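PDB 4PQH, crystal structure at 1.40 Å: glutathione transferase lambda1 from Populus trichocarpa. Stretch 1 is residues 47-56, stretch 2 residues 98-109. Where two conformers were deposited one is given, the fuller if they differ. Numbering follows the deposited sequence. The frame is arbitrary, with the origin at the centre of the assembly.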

ATOM      1  N   ASN A  47      -6.221   2.978  -8.082  1.00 11.46           N
ATOM      2  CA  ASN A  47      -6.905   4.259  -8.160  1.00 12.45           C
ATOM      3  C   ASN A  47      -6.053   5.328  -8.814  1.00 12.14           C
ATOM      4  O   ASN A  47      -6.552   6.114  -9.617  1.00 12.54           O
ATOM      5  CB  ASN A  47      -7.305   4.742  -6.776  1.00 13.32           C
ATOM      6  CG  ASN A  47      -8.419   3.916  -6.159  1.00 14.57           C
ATOM      7  OD1 ASN A  47      -8.876   2.919  -6.724  1.00 13.97           O
ATOM      8  ND2 ASN A  47      -8.864   4.339  -4.987  1.00 15.43           N
ATOM      9  N   CYS A  48      -4.769   5.363  -8.471  1.00 12.34           N
ATOM     10  CA  CYS A  48      -3.877   6.391  -9.008  1.00 12.10           C
ATOM     11  C   CYS A  48      -3.721   6.264 -10.512  1.00 13.61           C
ATOM     12  O   CYS A  48      -3.425   7.244 -11.200  1.00 13.47           O
ATOM     13  CB  CYS A  48      -2.508   6.316  -8.342  1.00 13.88           C
ATOM     14  SG  CYS A  48      -2.489   6.893  -6.647  1.00 14.68           S
ATOM     15  N   LYS A  49      -3.930   5.066 -11.038  1.00 12.29           N
ATOM     16  CA  LYS A  49      -3.832   4.848 -12.470  1.00 13.10           C
ATOM     17  C   LYS A  49      -5.183   4.942 -13.175  1.00 12.51           C
ATOM     18  O   LYS A  49      -5.265   4.750 -14.386  1.00 13.74           O
ATOM     19  CB  LYS A  49      -3.147   3.508 -12.752  1.00 12.34           C
ATOM     20  CG  LYS A  49      -1.691   3.493 -12.337  1.00 12.96           C
ATOM     21  CD  LYS A  49      -1.014   2.164 -12.651  1.00 12.43           C
ATOM     22  CE  LYS A  49      -0.658   2.069 -14.126  1.00 13.40           C
ATOM     23  NZ  LYS A  49       0.498   2.953 -14.470  1.00 13.55           N
ATOM     24  N   GLY A  50      -6.237   5.269 -12.433  1.00 13.26           N
ATOM     25  CA  GLY A  50      -7.569   5.397 -13.012  1.00 12.71           C
ATOM     26  C   GLY A  50      -8.184   4.073 -13.449  1.00 13.59           C
ATOM     27  O   GLY A  50      -8.955   4.010 -14.404  1.00 15.42           O
ATOM     28  N   LEU A  51      -7.867   3.006 -12.724  1.00 13.19           N
ATOM     29  CA  LEU A  51      -8.249   1.661 -13.147  1.00 14.15           C
ATOM     30  C   LEU A  51      -9.466   1.107 -12.418  1.00 15.79           C
ATOM     31  O   LEU A  51      -9.659  -0.109 -12.370  1.00 16.76           O
ATOM     32  CB  LEU A  51      -7.063   0.714 -12.970  1.00 13.86           C
ATOM     33  CG  LEU A  51      -5.822   1.063 -13.800  1.00 13.51           C
ATOM     34  CD1 LEU A  51      -4.629   0.231 -13.367  1.00 14.93           C
ATOM     35  CD2 LEU A  51      -6.093   0.875 -15.288  1.00 15.86           C
ATOM     36  N   GLN A  52     -10.287   1.992 -11.858  1.00 16.52           N
ATOM     37  CA  GLN A  52     -11.443   1.557 -11.078  1.00 18.17           C
ATOM     38  C   GLN A  52     -12.423   0.717 -11.902  1.00 21.26           C
ATOM     39  O   GLN A  52     -13.033  -0.217 -11.385  1.00 22.58           O
ATOM     40  CB  GLN A  52     -12.158   2.755 -10.436  1.00 17.76           C
ATOM     41  CG  GLN A  52     -11.311   3.548  -9.434  1.00 17.85           C
ATOM     42  CD  GLN A  52     -10.569   4.720 -10.059  1.00 19.54           C
ATOM     43  OE1 GLN A  52     -10.238   4.710 -11.247  1.00 19.36           O
ATOM     44  NE2 GLN A  52     -10.298   5.739  -9.252  1.00 20.34           N
ATOM     45  N   ASP A  53     -12.555   1.030 -13.186  1.00 22.28           N
ATOM     46  CA  ASP A  53     -13.462   0.280 -14.056  1.00 26.09           C
ATOM     47  C   ASP A  53     -12.818  -0.955 -14.674  1.00 26.08           C
ATOM     48  O   ASP A  53     -13.498  -1.762 -15.308  1.00 30.17           O
ATOM     49  CB  ASP A  53     -13.998   1.175 -15.177  1.00 30.92           C
ATOM     50  CG  ASP A  53     -14.996   2.194 -14.678  1.00 36.02           C
ATOM     51  OD1 ASP A  53     -15.619   1.943 -13.623  1.00 38.09           O
ATOM     52  OD2 ASP A  53     -15.164   3.238 -15.344  1.00 38.49           O
ATOM     53  N   LYS A  54     -11.509  -1.096 -14.484  0.51 24.10           N
ATOM     54  CA  LYS A  54     -10.756  -2.200 -15.068  0.51 22.86           C
ATOM     55  C   LYS A  54     -10.474  -3.290 -14.038  0.51 21.56           C
ATOM     56  O   LYS A  54     -10.412  -4.472 -14.370  0.51 22.96           O
ATOM     57  CB  LYS A  54      -9.436  -1.680 -15.642  0.51 24.92           C
ATOM     58  CG  LYS A  54      -8.557  -2.745 -16.277  0.51 26.14           C
ATOM     59  CD  LYS A  54      -9.190  -3.312 -17.537  0.51 26.88           C
ATOM     60  CE  LYS A  54      -8.248  -4.282 -18.230  0.51 27.68           C
ATOM     61  NZ  LYS A  54      -6.938  -3.651 -18.543  0.51 27.44           N
ATOM     62  N   ILE A  55     -10.304  -2.881 -12.786  1.00 19.48           N
ATOM     63  CA  ILE A  55      -9.953  -3.807 -11.717  1.00 18.51           C
ATOM     64  C   ILE A  55     -11.054  -3.837 -10.672  1.00 19.28           C
ATOM     65  O   ILE A  55     -11.309  -2.844  -9.991  1.00 20.18           O
ATOM     66  CB  ILE A  55      -8.610  -3.412 -11.070  1.00 17.00           C
ATOM     67  CG1 ILE A  55      -7.492  -3.438 -12.127  1.00 17.56           C
ATOM     68  CG2 ILE A  55      -8.306  -4.312  -9.877  1.00 17.76           C
ATOM     69  CD1 ILE A  55      -6.166  -2.903 -11.644  1.00 18.82           C
ATOM     70  N   LYS A  56     -11.719  -4.982 -10.560  1.00 18.88           N
ATOM     71  CA  LYS A  56     -12.814  -5.124  -9.614  1.00 20.11           C
ATOM     72  C   LYS A  56     -12.288  -5.457  -8.223  1.00 19.66           C
ATOM     73  O   LYS A  56     -11.451  -6.350  -8.066  1.00 20.60           O
ATOM     74  CB  LYS A  56     -13.779  -6.211 -10.080  1.00 22.04           C
ATOM     75  CG  LYS A  56     -14.963  -6.428  -9.150  1.00 25.99           C
ATOM     76  CD  LYS A  56     -15.824  -7.584  -9.629  1.00 30.19           C
ATOM     77  CE  LYS A  56     -17.280  -7.173  -9.761  1.00 33.41           C
ATOM     78  NZ  LYS A  56     -18.113  -8.250 -10.371  1.00 34.01           N
ATOM     79  N   TYR A  98       3.669  -4.635 -10.819  1.00 14.94           N
ATOM     80  CA  TYR A  98       2.999  -5.349 -11.894  1.00 15.95           C
ATOM     81  C   TYR A  98       1.855  -4.532 -12.490  1.00 15.28           C
ATOM     82  O   TYR A  98       1.763  -4.384 -13.712  1.00 16.52           O
ATOM     83  CB  TYR A  98       2.496  -6.710 -11.393  1.00 16.99           C
ATOM     84  CG  TYR A  98       1.783  -7.485 -12.475  1.00 18.02           C
ATOM     85  CD1 TYR A  98       2.488  -8.298 -13.351  1.00 19.84           C
ATOM     86  CD2 TYR A  98       0.407  -7.383 -12.634  1.00 19.85           C
ATOM     87  CE1 TYR A  98       1.835  -8.994 -14.352  1.00 21.54           C
ATOM     88  CE2 TYR A  98      -0.249  -8.070 -13.624  1.00 22.59           C
ATOM     89  CZ  TYR A  98       0.465  -8.878 -14.478  1.00 23.63           C
ATOM     90  OH  TYR A  98      -0.197  -9.573 -15.462  1.00 26.28           O
ATOM     91  N   ILE A  99       0.991  -3.990 -11.639  1.00 14.56           N
ATOM     92  CA  ILE A  99      -0.114  -3.174 -12.124  1.00 14.05           C
ATOM     93  C   ILE A  99       0.405  -1.949 -12.871  1.00 14.36           C
ATOM     94  O   ILE A  99      -0.106  -1.593 -13.937  1.00 15.10           O
ATOM     95  CB  ILE A  99      -1.072  -2.768 -10.983  1.00 14.13           C
ATOM     96  CG1 ILE A  99      -1.869  -3.996 -10.536  1.00 15.43           C
ATOM     97  CG2 ILE A  99      -2.010  -1.645 -11.441  1.00 15.53           C
ATOM     98  CD1 ILE A  99      -2.774  -3.744  -9.362  1.00 16.26           C
ATOM     99  N   ASP A 100       1.451  -1.338 -12.332  1.00 13.33           N
ATOM    100  CA  ASP A 100       2.013  -0.146 -12.947  1.00 13.42           C
ATOM    101  C   ASP A 100       2.473  -0.407 -14.376  1.00 14.93           C
ATOM    102  O   ASP A 100       2.398   0.484 -15.227  1.00 14.77           O
ATOM    103  CB  ASP A 100       3.179   0.377 -12.113  1.00 14.24           C
ATOM    104  CG  ASP A 100       3.699   1.713 -12.606  1.00 14.94           C
ATOM    105  OD1 ASP A 100       2.880   2.599 -12.956  1.00 14.70           O
ATOM    106  OD2 ASP A 100       4.937   1.876 -12.633  1.00 17.14           O
ATOM    107  N   SER A 101       2.925  -1.628 -14.637  1.00 14.70           N
ATOM    108  CA  SER A 101       3.567  -1.964 -15.898  1.00 15.07           C
ATOM    109  C   SER A 101       2.723  -2.832 -16.820  1.00 15.26           C
ATOM    110  O   SER A 101       3.205  -3.270 -17.861  1.00 15.89           O
ATOM    111  CB  SER A 101       4.922  -2.624 -15.644  1.00 18.09           C
ATOM    112  OG  SER A 101       4.764  -3.863 -14.985  1.00 21.47           O
ATOM    113  N   HIS A 102       1.467  -3.069 -16.455  1.00 13.75           N
ATOM    114  CA  HIS A 102       0.611  -3.927 -17.264  1.00 15.29           C
ATOM    115  C   HIS A 102      -0.768  -3.350 -17.491  1.00 15.29           C
ATOM    116  O   HIS A 102      -1.635  -4.016 -18.042  1.00 16.53           O
ATOM    117  CB  HIS A 102       0.470  -5.313 -16.626  1.00 17.25           C
ATOM    118  CG  HIS A 102       1.704  -6.149 -16.734  1.00 19.10           C
ATOM    119  ND1 HIS A 102       2.766  -6.020 -15.867  1.00 21.19           N
ATOM    120  CD2 HIS A 102       2.058  -7.104 -17.626  1.00 22.09           C
ATOM    121  CE1 HIS A 102       3.718  -6.870 -16.211  1.00 23.57           C
ATOM    122  NE2 HIS A 102       3.312  -7.539 -17.277  1.00 24.45           N
ATOM    123  N   PHE A 103      -0.971  -2.110 -17.058  1.00 14.67           N
ATOM    124  CA  PHE A 103      -2.247  -1.442 -17.244  1.00 14.11           C
ATOM    125  C   PHE A 103      -2.013  -0.010 -17.700  1.00 13.61           C
ATOM    126  O   PHE A 103      -0.937   0.545 -17.500  1.00 14.26           O
ATOM    127  CB  PHE A 103      -3.053  -1.432 -15.940  1.00 15.86           C
ATOM    128  CG  PHE A 103      -3.506  -2.790 -15.482  1.00 16.82           C
ATOM    129  CD1 PHE A 103      -2.654  -3.615 -14.768  1.00 17.02           C
ATOM    130  CD2 PHE A 103      -4.787  -3.234 -15.761  1.00 18.89           C
ATOM    131  CE1 PHE A 103      -3.070  -4.863 -14.339  1.00 18.36           C
ATOM    132  CE2 PHE A 103      -5.208  -4.480 -15.340  1.00 19.24           C
ATOM    133  CZ  PHE A 103      -4.349  -5.294 -14.625  1.00 19.65           C
ATOM    134  N   ASP A 104      -3.043   0.577 -18.296  1.00 14.69           N
ATOM    135  CA  ASP A 104      -3.002   1.961 -18.744  1.00 14.01           C
ATOM    136  C   ASP A 104      -3.046   2.911 -17.543  1.00 13.95           C
ATOM    137  O   ASP A 104      -3.200   2.488 -16.387  1.00 15.41           O
ATOM    138  CB  ASP A 104      -4.182   2.218 -19.697  1.00 14.95           C
ATOM    139  CG  ASP A 104      -3.926   3.341 -20.700  1.00 14.44           C
ATOM    140  OD1 ASP A 104      -2.983   4.137 -20.527  1.00 13.75           O
ATOM    141  OD2 ASP A 104      -4.714   3.434 -21.665  1.00 16.38           O
ATOM    142  N   GLY A 105      -2.919   4.202 -17.817  1.00 13.92           N
ATOM    143  CA  GLY A 105      -2.913   5.210 -16.778  1.00 12.65           C
ATOM    144  C   GLY A 105      -1.518   5.774 -16.629  1.00 12.32           C
ATOM    145  O   GLY A 105      -0.575   5.252 -17.218  1.00 12.37           O
ATOM    146  N   PRO A 106      -1.376   6.853 -15.848  1.00 11.58           N
ATOM    147  CA  PRO A 106      -0.060   7.474 -15.663  1.00 12.21           C
ATOM    148  C   PRO A 106       0.968   6.512 -15.087  1.00 11.36           C
ATOM    149  O   PRO A 106       0.648   5.691 -14.221  1.00 12.43           O
ATOM    150  CB  PRO A 106      -0.336   8.614 -14.676  1.00 11.93           C
ATOM    151  CG  PRO A 106      -1.635   8.276 -14.042  1.00 14.06           C
ATOM    152  CD  PRO A 106      -2.424   7.559 -15.103  1.00 12.58           C
ATOM    153  N   SER A 107       2.198   6.597 -15.574  1.00 11.80           N
ATOM    154  CA  SER A 107       3.283   5.788 -15.036  1.00 11.52           C
ATOM    155  C   SER A 107       3.625   6.237 -13.632  1.00 12.04           C
ATOM    156  O   SER A 107       3.789   7.434 -13.380  1.00 12.81           O
ATOM    157  CB  SER A 107       4.535   5.915 -15.907  1.00 11.43           C
ATOM    158  OG  SER A 107       5.641   5.276 -15.280  1.00 14.27           O
ATOM    159  N   LEU A 108       3.758   5.273 -12.724  1.00 11.24           N
ATOM    160  CA  LEU A 108       4.112   5.578 -11.342  1.00 11.71           C
ATOM    161  C   LEU A 108       5.546   5.172 -10.997  1.00 11.95           C
ATOM    162  O   LEU A 108       5.876   4.943  -9.834  1.00 12.03           O
ATOM    163  CB  LEU A 108       3.110   4.916 -10.390  1.00 12.16           C
ATOM    164  CG  LEU A 108       1.657   5.342 -10.627  1.00 14.00           C
ATOM    165  CD1 LEU A 108       0.722   4.507  -9.765  1.00 14.27           C
ATOM    166  CD2 LEU A 108       1.458   6.821 -10.341  1.00 17.45           C
ATOM    167  N   PHE A 109       6.407   5.076 -12.002  1.00 13.15           N
ATOM    168  CA  PHE A 109       7.805   4.748 -11.731  1.00 14.22           C
ATOM    169  C   PHE A 109       8.692   5.465 -12.746  1.00 13.49           C
ATOM    170  O   PHE A 109       8.456   5.368 -13.954  1.00 14.31           O
ATOM    171  CB  PHE A 109       8.020   3.232 -11.763  1.00 15.99           C
ATOM    172  CG  PHE A 109       9.124   2.753 -10.854  1.00 16.43           C
ATOM    173  CD1 PHE A 109       9.046   2.952  -9.480  1.00 18.19           C
ATOM    174  CD2 PHE A 109      10.228   2.102 -11.364  1.00 17.77           C
ATOM    175  CE1 PHE A 109      10.052   2.506  -8.634  1.00 18.98           C
ATOM    176  CE2 PHE A 109      11.239   1.657 -10.528  1.00 18.92           C
ATOM    177  CZ  PHE A 109      11.149   1.856  -9.159  1.00 19.45           C
TER
HETATM  178  O   HOH W   1       0.460   2.860 -17.228  1.00 12.72           O
HETATM  179  O   HOH W   2      -4.351  -4.741 -19.037  1.00 37.67           O

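The ammonium group of buried Lys49 has three acceptors in the second stretch and a water as a fourth. Lys49 NZ donates to the backbone oxygen Pro106 O at 2.8 Å. It also forms a salt bridge with Asp100, Lys49 NZ to Asp100 OD1 at 2.8 Å, and a longer hydrogen bond from Lys49 NZ to Asp100 O at 3.2 Å. Water 1 accepts from Lys49 NZ at 2.8 Å. That water in turn donates to Phe103 O at 2.7 Å and to Gly105 O at 2.6 Å. Two of the four oxygens around the amine are backbone carbonyls, one is a carboxylate oxygen and one is a water; the carboxylate supplies the compensating charge.

The Lys49 side chain bends on its way to this site. Its CA-to-CB bond points sideways, and chi3 and chi4 are both p, which brings the end of the chain nearer. The methylenes pass apolar groups on the way: Lys49 CG lies 3.7 Å from Leu108 CD1, and Lys49 CD lies 4.1 Å from Ile99 CG2. Asp100 behaves in a similar way. Its CA-to-CB bond points away from stretch 1, yet its carboxylate comes nearer. Asp100 OD1 also accepts from Leu108 N at 2.8 Å, so one oxygen holds both the lysine and the backbone of its own stretch.

The backbones come closest at Lys49 and Gly105, whose CA atoms are 4.4 Å apart. Gly105 CA makes a CA-H...O contact with Lys49 O at 3.4 Å. A CB on Gly105 would lie 2.1 Å from Lys49 O, a clash. The backbone angles of Gly105 by themselves also call for glycine. Within stretch 2, Gly105 N donates to Asp104 OD1 at 2.7 Å.

Gly50 follows the helix end in a Schellman motif with positive phi. Gly50 N bonds back to Asn47 O at 3.0 Å. Nearby, Cys48 CB packs on Leu108 CD1 at 4.0 Å.

Beyond the lysine, the contact is largely apolar. Leu51 CD1 sits 3.4 Å from Phe103 CB and 3.8 Å from Ile99 CG2. Ile55 CD1 lies over one face of the Phe103 ring, 4.2 Å from the centroid and 14° off the normal, a CH-pi contact. Ile55 CD1 is also 4.2 Å from Ile99 CD1, so it touches both residues.

Lys54 is exposed. In the conformer given, Lys54 NZ approaches the Phe103 ring obliquely, 3.5 Å from Phe103 CD2. Water 2 accepts from Lys54 NZ at 2.9 Å and donates to His102 O at 3.0 Å, bridging the two stretches.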